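CheC domain protein (Shewanella loihica PV-4, PDB 3IIC) probably acts in bacterial chemotaxis as a CheX-type member of the CheC-like phosphatase superfamily. Local coordinates at residues A[6-9]-A[10-13]; A[62-65]-A[66-70]; A[90-93]-A[94-98]. All coordinates share one frame; numbering follows the deposited sequence.

Interaction 1: residues A[6-9]-A[10-13]; sequences FINP and FLDS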
ATOM      1  N   PHE A   6      -3.408  11.766  18.418  1.00 45.88           N
ATOM      2  CA  PHE A   6      -3.542  11.419  17.023  1.00 45.70           C
ATOM      3  C   PHE A   6      -3.474   9.897  16.829  1.00 45.00           C
ATOM      4  O   PHE A   6      -4.301   9.329  16.106  1.00 45.45           O
ATOM      5  CB  PHE A   6      -2.463  12.105  16.188  1.00 45.63           C
ATOM      6  CG  PHE A   6      -2.705  11.986  14.730  1.00 46.87           C
ATOM      7  CD1 PHE A   6      -2.087  10.980  13.972  1.00 46.36           C
ATOM      8  CD2 PHE A   6      -3.634  12.825  14.118  1.00 48.11           C
ATOM      9  CE1 PHE A   6      -2.354  10.850  12.602  1.00 46.42           C
ATOM     10  CE2 PHE A   6      -3.916  12.711  12.748  1.00 47.46           C
ATOM     11  CZ  PHE A   6      -3.273  11.713  11.988  1.00 47.00           C
ATOM     12  N   ILE A   7      -2.484   9.255  17.455  1.00 44.11           N
ATOM     13  CA  ILE A   7      -2.272   7.803  17.339  1.00 43.58           C
ATOM     14  C   ILE A   7      -3.380   6.962  17.980  1.00 42.79           C
ATOM     15  O   ILE A   7      -3.870   6.040  17.346  1.00 42.04           O
ATOM     16  CB  ILE A   7      -0.908   7.357  17.946  1.00 43.89           C
ATOM     17  CG1 ILE A   7       0.261   7.956  17.148  1.00 44.81           C
ATOM     18  CG2 ILE A   7      -0.780   5.820  17.975  1.00 42.08           C
ATOM     19  CD1 ILE A   7       1.624   7.600  17.707  1.00 45.58           C
ATOM     20  N   ASN A   8      -3.753   7.275  19.221  1.00 41.83           N
ATOM     21  CA  ASN A   8      -4.769   6.482  19.961  1.00 41.41           C
ATOM     22  C   ASN A   8      -6.081   6.107  19.238  1.00 40.58           C
ATOM     23  O   ASN A   8      -6.492   4.967  19.355  1.00 39.91           O
ATOM     24  CB  ASN A   8      -5.058   7.060  21.372  1.00 41.03           C
ATOM     25  CG  ASN A   8      -3.942   6.756  22.393  1.00 41.24           C
ATOM     26  OD1 ASN A   8      -3.000   6.026  22.124  1.00 41.26           O
ATOM     27  ND2 ASN A   8      -4.075   7.321  23.576  1.00 42.21           N
ATOM     28  N   PRO A   9      -6.737   7.059  18.525  1.00 40.11           N
ATOM     29  CA  PRO A   9      -7.945   6.757  17.737  1.00 39.66           C
ATOM     30  C   PRO A   9      -7.768   5.597  16.729  1.00 38.94           C
ATOM     31  O   PRO A   9      -8.678   4.804  16.579  1.00 38.27           O
ATOM     32  CB  PRO A   9      -8.233   8.075  17.026  1.00 39.64           C
ATOM     33  CG  PRO A   9      -7.795   9.099  18.044  1.00 40.53           C
ATOM     34  CD  PRO A   9      -6.575   8.519  18.702  1.00 40.28           C
ATOM     35  N   PHE A  10      -6.603   5.499  16.091  1.00 38.28           N
ATOM     36  CA  PHE A  10      -6.302   4.382  15.177  1.00 38.43           C
ATOM     37  C   PHE A  10      -6.193   3.056  15.936  1.00 38.00           C
ATOM     38  O   PHE A  10      -6.720   2.054  15.488  1.00 37.19           O
ATOM     39  CB  PHE A  10      -5.018   4.630  14.377  1.00 38.05           C
ATOM     40  CG  PHE A  10      -5.119   5.768  13.403  1.00 38.65           C
ATOM     41  CD1 PHE A  10      -5.745   5.596  12.160  1.00 38.28           C
ATOM     42  CD2 PHE A  10      -4.598   7.024  13.723  1.00 38.05           C
ATOM     43  CE1 PHE A  10      -5.847   6.655  11.260  1.00 38.90           C
ATOM     44  CE2 PHE A  10      -4.678   8.080  12.826  1.00 38.28           C
ATOM     45  CZ  PHE A  10      -5.310   7.915  11.594  1.00 38.51           C
ATOM     46  N   LEU A  11      -5.539   3.075  17.097  1.00 38.47           N
ATOM     47  CA  LEU A  11      -5.362   1.861  17.933  1.00 38.37           C
ATOM     48  C   LEU A  11      -6.706   1.352  18.504  1.00 38.29           C
ATOM     49  O   LEU A  11      -7.013   0.157  18.428  1.00 37.29           O
ATOM     50  CB  LEU A  11      -4.339   2.117  19.060  1.00 38.25           C
ATOM     51  CG  LEU A  11      -2.922   2.578  18.642  1.00 38.25           C
ATOM     52  CD1 LEU A  11      -1.998   2.573  19.866  1.00 36.74           C
ATOM     53  CD2 LEU A  11      -2.294   1.735  17.480  1.00 36.14           C
ATOM     54  N   ASP A  12      -7.493   2.281  19.050  1.00 37.91           N
ATOM     55  CA  ASP A  12      -8.825   1.986  19.573  1.00 38.02           C
ATOM     56  C   ASP A  12      -9.786   1.403  18.491  1.00 38.03           C
ATOM     57  O   ASP A  12     -10.568   0.527  18.800  1.00 37.37           O
ATOM     58  CB  ASP A  12      -9.484   3.246  20.134  1.00 38.06           C
ATOM     59  CG  ASP A  12      -8.794   3.819  21.388  1.00 37.85           C
ATOM     60  OD1 ASP A  12      -8.025   3.134  22.107  1.00 34.48           O
ATOM     61  OD2 ASP A  12      -9.074   5.008  21.655  1.00 41.22           O
ATOM     62  N   SER A  13      -9.735   1.934  17.265  1.00 38.19           N
ATOM     63  CA  SER A  13     -10.600   1.491  16.160  1.00 39.02           C
ATOM     64  C   SER A  13     -10.276   0.077  15.755  1.00 39.27           C
ATOM     65  O   SER A  13     -11.193  -0.665  15.437  1.00 39.70           O
ATOM     66  CB  SER A  13     -10.489   2.370  14.908  1.00 38.84           C
ATOM     67  OG  SER A  13     -10.810   3.694  15.199  1.00 41.12           O
TER
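Phe6 and Phe10 meet one turn apart on helix 4-22, a helix kinked by a proline in its first turns and packed on the antiparallel sheet of this CheC-like fold. The contact between the rings runs from CE1 of Phe6 to CE2 of Phe10, 3.6 Å, with the planes inclined obliquely at 56°. Different first torsions bring them together: Phe6 holds CG anti to its own N (chi1 -169°), whereas Phe10 holds CG beside its N. The Phe10 edge also faces backbone oxygens, CD2 lying 3.3 Å from Phe6 O. On another side of the helix, Ile7 and Leu11 point the same way, CG2 of Ile7 lying 3.9 Å from CG of Leu11.

Behind these side chains the backbone bears the mark of Pro9, whose nitrogen has no hydrogen to give to the preceding turn. Ile7 O receives two weak bonds, from the N of Phe10 and of Leu11, before the regular pattern resumes with Asp12 N to Asn8 O at 2.9 Å, nearly straight at 175°.

Farther out, Phe6 meets Phe153 and Tyr110 edge-to-face, Phe10 rests on Ala101 and Leu105 of helix 84-107, and Leu11 lies on Ile149 and Ile151 of strand 147-154. At the end of the segment the buried Ser13 turns its hydroxyl back along the helix: OG donates to Pro9 O at 2.8 Å, while Ser13 N reaches the same oxygen from the opposite face of the carbonyl plane, at 3.1 Å.

Interaction 2: residues A[62-65]-A[66-70]; sequences FEET and LILEI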
ATOM      1  N   PHE A  62      -1.413  -8.973   9.137  1.00 37.02           N
ATOM      2  CA  PHE A  62      -1.764 -10.190   9.898  1.00 36.15           C
ATOM      3  C   PHE A  62      -0.900 -11.374   9.534  1.00 36.13           C
ATOM      4  O   PHE A  62      -0.551 -11.554   8.370  1.00 36.01           O
ATOM      5  CB  PHE A  62      -3.196 -10.619   9.594  1.00 36.78           C
ATOM      6  CG  PHE A  62      -4.226  -9.637  10.019  1.00 36.15           C
ATOM      7  CD1 PHE A  62      -4.607  -8.597   9.162  1.00 38.79           C
ATOM      8  CD2 PHE A  62      -4.804  -9.721  11.276  1.00 37.79           C
ATOM      9  CE1 PHE A  62      -5.585  -7.667   9.559  1.00 39.98           C
ATOM     10  CE2 PHE A  62      -5.774  -8.789  11.689  1.00 38.65           C
ATOM     11  CZ  PHE A  62      -6.161  -7.771  10.840  1.00 39.01           C
ATOM     12  N   GLU A  63      -0.573 -12.193  10.545  1.00 36.26           N
ATOM     13  CA  GLU A  63       0.029 -13.533  10.323  1.00 35.84           C
ATOM     14  C   GLU A  63      -1.132 -14.385   9.792  1.00 35.28           C
ATOM     15  O   GLU A  63      -2.290 -14.123  10.134  1.00 34.79           O
ATOM     16  CB  GLU A  63       0.622 -14.126  11.619  1.00 35.34           C
ATOM     17  CG  GLU A  63       1.861 -13.349  12.088  1.00 35.25           C
ATOM     18  CD  GLU A  63       2.495 -13.889  13.368  1.00 35.44           C
ATOM     19  OE1 GLU A  63       1.806 -14.482  14.230  1.00 34.61           O
ATOM     20  OE2 GLU A  63       3.705 -13.675  13.525  1.00 36.67           O
ATOM     21  N   GLU A  64      -0.840 -15.346   8.916  1.00 35.21           N
ATOM     22  CA  GLU A  64      -1.886 -16.176   8.324  1.00 35.29           C
ATOM     23  C   GLU A  64      -2.813 -16.842   9.361  1.00 34.97           C
ATOM     24  O   GLU A  64      -4.026 -16.770   9.220  1.00 35.94           O
ATOM     25  CB  GLU A  64      -1.286 -17.246   7.373  1.00 35.83           C
ATOM     26  CG  GLU A  64      -2.363 -18.181   6.781  1.00 36.22           C
ATOM     27  CD  GLU A  64      -1.863 -19.104   5.691  1.00 38.27           C
ATOM     28  OE1 GLU A  64      -2.153 -20.302   5.783  1.00 42.56           O
ATOM     29  OE2 GLU A  64      -1.209 -18.651   4.743  1.00 41.26           O
ATOM     30  N   THR A  65      -2.255 -17.474  10.393  1.00 34.88           N
ATOM     31  CA  THR A  65      -3.067 -18.189  11.405  1.00 34.43           C
ATOM     32  C   THR A  65      -4.087 -17.276  12.101  1.00 34.22           C
ATOM     33  O   THR A  65      -5.194 -17.703  12.385  1.00 34.52           O
ATOM     34  CB  THR A  65      -2.205 -18.907  12.477  1.00 34.15           C
ATOM     35  OG1 THR A  65      -1.313 -17.952  13.051  1.00 36.13           O
ATOM     36  CG2 THR A  65      -1.394 -20.073  11.886  1.00 32.22           C
ATOM     37  N   LEU A  66      -3.717 -16.016  12.328  1.00 34.60           N
ATOM     38  CA  LEU A  66      -4.599 -15.050  12.977  1.00 34.29           C
ATOM     39  C   LEU A  66      -5.779 -14.652  12.092  1.00 34.10           C
ATOM     40  O   LEU A  66      -6.908 -14.678  12.556  1.00 33.84           O
ATOM     41  CB  LEU A  66      -3.822 -13.793  13.428  1.00 34.17           C
ATOM     42  CG  LEU A  66      -4.670 -12.652  14.035  1.00 34.48           C
ATOM     43  CD1 LEU A  66      -5.611 -13.137  15.174  1.00 32.96           C
ATOM     44  CD2 LEU A  66      -3.791 -11.471  14.467  1.00 33.74           C
ATOM     45  N   ILE A  67      -5.514 -14.270  10.840  1.00 34.39           N
ATOM     46  CA  ILE A  67      -6.579 -13.837   9.931  1.00 34.35           C
ATOM     47  C   ILE A  67      -7.509 -14.975   9.561  1.00 34.81           C
ATOM     48  O   ILE A  67      -8.708 -14.740   9.417  1.00 35.16           O
ATOM     49  CB  ILE A  67      -6.046 -13.089   8.660  1.00 35.06           C
ATOM     50  CG1 ILE A  67      -7.176 -12.317   7.975  1.00 34.52           C
ATOM     51  CG2 ILE A  67      -5.283 -14.047   7.700  1.00 34.33           C
ATOM     52  CD1 ILE A  67      -7.845 -11.241   8.868  1.00 33.64           C
ATOM     53  N   LEU A  68      -6.974 -16.197   9.423  1.00 34.86           N
ATOM     54  CA  LEU A  68      -7.822 -17.379   9.166  1.00 35.06           C
ATOM     55  C   LEU A  68      -8.700 -17.732  10.392  1.00 35.11           C
ATOM     56  O   LEU A  68      -9.807 -18.197  10.213  1.00 34.85           O
ATOM     57  CB  LEU A  68      -7.003 -18.584   8.617  1.00 34.70           C
ATOM     58  CG  LEU A  68      -6.237 -18.336   7.287  1.00 33.39           C
ATOM     59  CD1 LEU A  68      -5.564 -19.627   6.721  1.00 31.17           C
ATOM     60  CD2 LEU A  68      -7.158 -17.730   6.231  1.00 32.64           C
ATOM     61  N   GLU A  69      -8.221 -17.498  11.617  1.00 35.77           N
ATOM     62  CA  GLU A  69      -9.053 -17.699  12.819  1.00 36.09           C
ATOM     63  C   GLU A  69     -10.162 -16.634  12.909  1.00 36.40           C
ATOM     64  O   GLU A  69     -11.309 -16.953  13.295  1.00 35.83           O
ATOM     65  CB  GLU A  69      -8.225 -17.691  14.105  1.00 35.93           C
ATOM     66  CG  GLU A  69      -9.081 -17.964  15.382  1.00 37.98           C
ATOM     67  CD  GLU A  69      -9.784 -19.322  15.400  1.00 37.90           C
ATOM     68  OE1 GLU A  69      -9.363 -20.237  14.663  1.00 38.96           O
ATOM     69  OE2 GLU A  69     -10.765 -19.463  16.164  1.00 39.89           O
ATOM     70  N   ILE A  70      -9.816 -15.377  12.590  1.00 36.80           N
ATOM     71  CA  ILE A  70     -10.801 -14.302  12.517  1.00 36.73           C
ATOM     72  C   ILE A  70     -11.938 -14.765  11.573  1.00 36.41           C
ATOM     73  O   ILE A  70     -13.103 -14.726  11.961  1.00 35.71           O
ATOM     74  CB  ILE A  70     -10.193 -12.920  12.076  1.00 36.88           C
ATOM     75  CG1 ILE A  70      -9.328 -12.323  13.195  1.00 38.08           C
ATOM     76  CG2 ILE A  70     -11.331 -11.926  11.769  1.00 36.43           C
ATOM     77  CD1 ILE A  70      -8.489 -11.057  12.820  1.00 35.45           C
TER
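Phe62, the last residue of strand 54-62, receives three aliphatic side chains from the first turns of helix 64-75, a strand-to-helix junction in which Glu63 occupies the N-cap position. CD1 of Ile67 stands 4.0 Å from the ring centroid and 4° off the normal, a CH-pi contact over the middle of one face. Leu66 instead comes to the edge, its CD2 3.8 Å from CD2 of Phe62, and Ile70 brings CD1 to within 3.7 Å of Phe62 CE2. Ile67 reaches the face because CG1 is anti to its backbone N (chi1 -163°) and the chain then bends at chi2.

The polar accounting starts at the cap. Within the helix start, Glu63 O takes two weak bonds, from Leu66 N and Ile67 N; the next turn is firmer, with Leu68 N to Glu64 O at 3.0 Å and Glu69 N to Thr65 O at 3.1 Å. The Glu64 N-H is taken by Asp42 OD2, so a carboxylate from outside the helix meets its first turn, where it probably also balances the positive end of the helix dipole. Glu63 OE1 accepts from Thr146 N, and Thr65 OG1 bonds to Tyr144 O, tying the helix start to the chain leading into strand 147-154. Glu69 divides its carboxylate between a salt bridge from OE2 to Lys73 and a bond from OE1 to Asn72.

Glu64 uses its aliphatic part, CG lying 3.5 Å from CD1 of Leu68. The chemistry therefore implies a division of labour: apolar carbons seat the helix against the strand end, while polar groups secure its beginning to neighbouring loops.

Interaction 3: residues A[90-93]-A[94-98]; sequences VGEL and TNMVT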
ATOM      1  N   VAL A  90      -9.782  -8.111   4.822  1.00 39.53           N
ATOM      2  CA  VAL A  90      -8.673  -7.268   5.228  1.00 38.86           C
ATOM      3  C   VAL A  90      -8.891  -5.835   4.710  1.00 39.45           C
ATOM      4  O   VAL A  90      -8.677  -4.901   5.473  1.00 38.93           O
ATOM      5  CB  VAL A  90      -7.293  -7.905   4.830  1.00 39.33           C
ATOM      6  CG1 VAL A  90      -6.130  -6.934   5.057  1.00 37.82           C
ATOM      7  CG2 VAL A  90      -7.079  -9.226   5.620  1.00 36.61           C
ATOM      8  N   GLY A  91      -9.364  -5.676   3.456  1.00 39.75           N
ATOM      9  CA  GLY A  91      -9.675  -4.343   2.868  1.00 40.09           C
ATOM     10  C   GLY A  91     -10.772  -3.631   3.628  1.00 40.34           C
ATOM     11  O   GLY A  91     -10.666  -2.437   3.933  1.00 41.42           O
ATOM     12  N   GLU A  92     -11.837  -4.370   3.942  1.00 41.33           N
ATOM     13  CA  GLU A  92     -12.951  -3.856   4.757  1.00 41.66           C
ATOM     14  C   GLU A  92     -12.476  -3.463   6.169  1.00 41.53           C
ATOM     15  O   GLU A  92     -12.775  -2.384   6.632  1.00 41.36           O
ATOM     16  CB  GLU A  92     -14.055  -4.898   4.854  1.00 42.03           C
ATOM     17  CG  GLU A  92     -15.245  -4.477   5.736  1.00 45.01           C
ATOM     18  CD  GLU A  92     -16.311  -5.544   5.817  1.00 48.19           C
ATOM     19  OE1 GLU A  92     -16.334  -6.404   4.897  1.00 53.33           O
ATOM     20  OE2 GLU A  92     -17.122  -5.534   6.782  1.00 47.91           O
ATOM     21  N   LEU A  93     -11.745  -4.347   6.838  1.00 41.66           N
ATOM     22  CA  LEU A  93     -11.198  -4.052   8.179  1.00 41.77           C
ATOM     23  C   LEU A  93     -10.349  -2.771   8.133  1.00 41.58           C
ATOM     24  O   LEU A  93     -10.526  -1.869   8.982  1.00 41.73           O
ATOM     25  CB  LEU A  93     -10.449  -5.273   8.749  1.00 42.07           C
ATOM     26  CG  LEU A  93      -9.553  -5.179  10.005  1.00 43.56           C
ATOM     27  CD1 LEU A  93      -9.537  -6.479  10.831  1.00 44.00           C
ATOM     28  CD2 LEU A  93      -8.134  -4.771   9.629  1.00 43.81           C
ATOM     29  N   THR A  94      -9.517  -2.657   7.095  1.00 40.81           N
ATOM     30  CA  THR A  94      -8.674  -1.467   6.870  1.00 40.68           C
ATOM     31  C   THR A  94      -9.473  -0.159   6.728  1.00 40.38           C
ATOM     32  O   THR A  94      -9.102   0.817   7.341  1.00 40.59           O
ATOM     33  CB  THR A  94      -7.696  -1.659   5.671  1.00 40.78           C
ATOM     34  OG1 THR A  94      -6.911  -2.838   5.917  1.00 37.94           O
ATOM     35  CG2 THR A  94      -6.762  -0.443   5.517  1.00 40.06           C
ATOM     36  N   ASN A  95     -10.540  -0.164   5.937  1.00 40.53           N
ATOM     37  CA  ASN A  95     -11.416   0.997   5.757  1.00 40.91           C
ATOM     38  C   ASN A  95     -12.151   1.360   7.024  1.00 40.77           C
ATOM     39  O   ASN A  95     -12.333   2.545   7.282  1.00 40.16           O
ATOM     40  CB  ASN A  95     -12.509   0.789   4.691  1.00 40.96           C
ATOM     41  CG  ASN A  95     -12.047   1.054   3.293  1.00 44.01           C
ATOM     42  OD1 ASN A  95     -11.249   1.942   3.038  1.00 47.10           O
ATOM     43  ND2 ASN A  95     -12.609   0.308   2.343  1.00 45.69           N
HETATM   44  N   MSE A  96     -12.613   0.336   7.757  1.00 40.52           N
HETATM   45  CA  MSE A  96     -13.377   0.533   8.991  1.00 40.02           C
HETATM   46  C   MSE A  96     -12.523   1.102  10.114  1.00 39.55           C
HETATM   47  O   MSE A  96     -12.975   2.022  10.806  1.00 39.03           O
HETATM   48  CB  MSE A  96     -14.082  -0.756   9.419  1.00 40.14           C
HETATM   49  CG  MSE A  96     -15.150  -1.235   8.448  1.00 42.03           C
HETATM   50 SE   MSE A  96     -16.511   0.084   7.945  0.75 47.70          SE
HETATM   51  CE  MSE A  96     -15.742   0.976   6.420  1.00 42.62           C
ATOM     52  N   VAL A  97     -11.295   0.599  10.255  1.00 39.33           N
ATOM     53  CA  VAL A  97     -10.331   1.113  11.235  1.00 39.51           C
ATOM     54  C   VAL A  97     -10.006   2.589  10.929  1.00 39.90           C
ATOM     55  O   VAL A  97     -10.134   3.456  11.811  1.00 40.09           O
ATOM     56  CB  VAL A  97      -9.021   0.243  11.312  1.00 39.34           C
ATOM     57  CG1 VAL A  97      -7.952   0.926  12.137  1.00 38.70           C
ATOM     58  CG2 VAL A  97      -9.316  -1.176  11.859  1.00 38.42           C
ATOM     59  N   THR A  98      -9.629   2.874   9.681  1.00 40.10           N
ATOM     60  CA  THR A  98      -9.284   4.241   9.237  1.00 40.06           C
ATOM     61  C   THR A  98     -10.479   5.238   9.354  1.00 40.33           C
ATOM     62  O   THR A  98     -10.318   6.341   9.902  1.00 40.49           O
ATOM     63  CB  THR A  98      -8.708   4.248   7.787  1.00 39.75           C
ATOM     64  OG1 THR A  98      -7.794   3.161   7.652  1.00 41.36           O
ATOM     65  CG2 THR A  98      -7.977   5.540   7.503  1.00 36.48           C
TER
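Thr94 turns its side chain back to Val90 within helix 84-107. CB lies 3.4 Å from Val90 O and nearly as close to Gly91 O; beyond it, OG1, placed beside the backbone N (chi1 -56°), donates to Val90 O at 2.8 Å from 36° above the carbonyl plane. The same oxygen accepts Thr94 N at 2.9 Å from the other face, so two donors grip it. A valine in place of Thr94 would probably leave Val90 O with the backbone N-H as its one donor from this residue and lose the bond that fixes the side chain's rotation.

The pattern recurs a turn later, where Thr98 OG1 donates to Thr94 O at 2.7 Å and Thr98 N approaches from the opposite face. Elsewhere the backbone bonds are regular, as in Val97 N to Leu93 O at 2.9 Å. Leu93 packs on Leu18 of helix 4-22 and on Ile60, and Thr98 on Ile47 and Leu58. Hydroxyls returned to the carbonyl four residues earlier are a familiar way for buried threonines to satisfy themselves in a helix, here the long one lying along the antiparallel sheet of the CheC-like fold.

Overall arrangement
Interactions 1 and 3 lie within helices 4-22 and 84-107, while interaction 2 spans the junction from strand 54-62 into helix 64-75; all are local and mostly buried. Interaction 3 is the most central, about 7 Å from contact centre to chain centre against 10 Å for interaction 1 and 13 Å for interaction 2. It touches both others, through Val97 with Ser13 and Leu93 with Phe62, whereas interactions 1 and 2 lie on opposite sides of the chain centre. Chemistry follows position: interactions 1 and 3 fold hydroxyls back onto helix carbonyls, while interaction 2 directs the polar groups of Glu63 and Thr65 to the chain before strand 147-154, and Glu69 pairs within its own helix. Asp12, Thr65 and Glu92 face the surface.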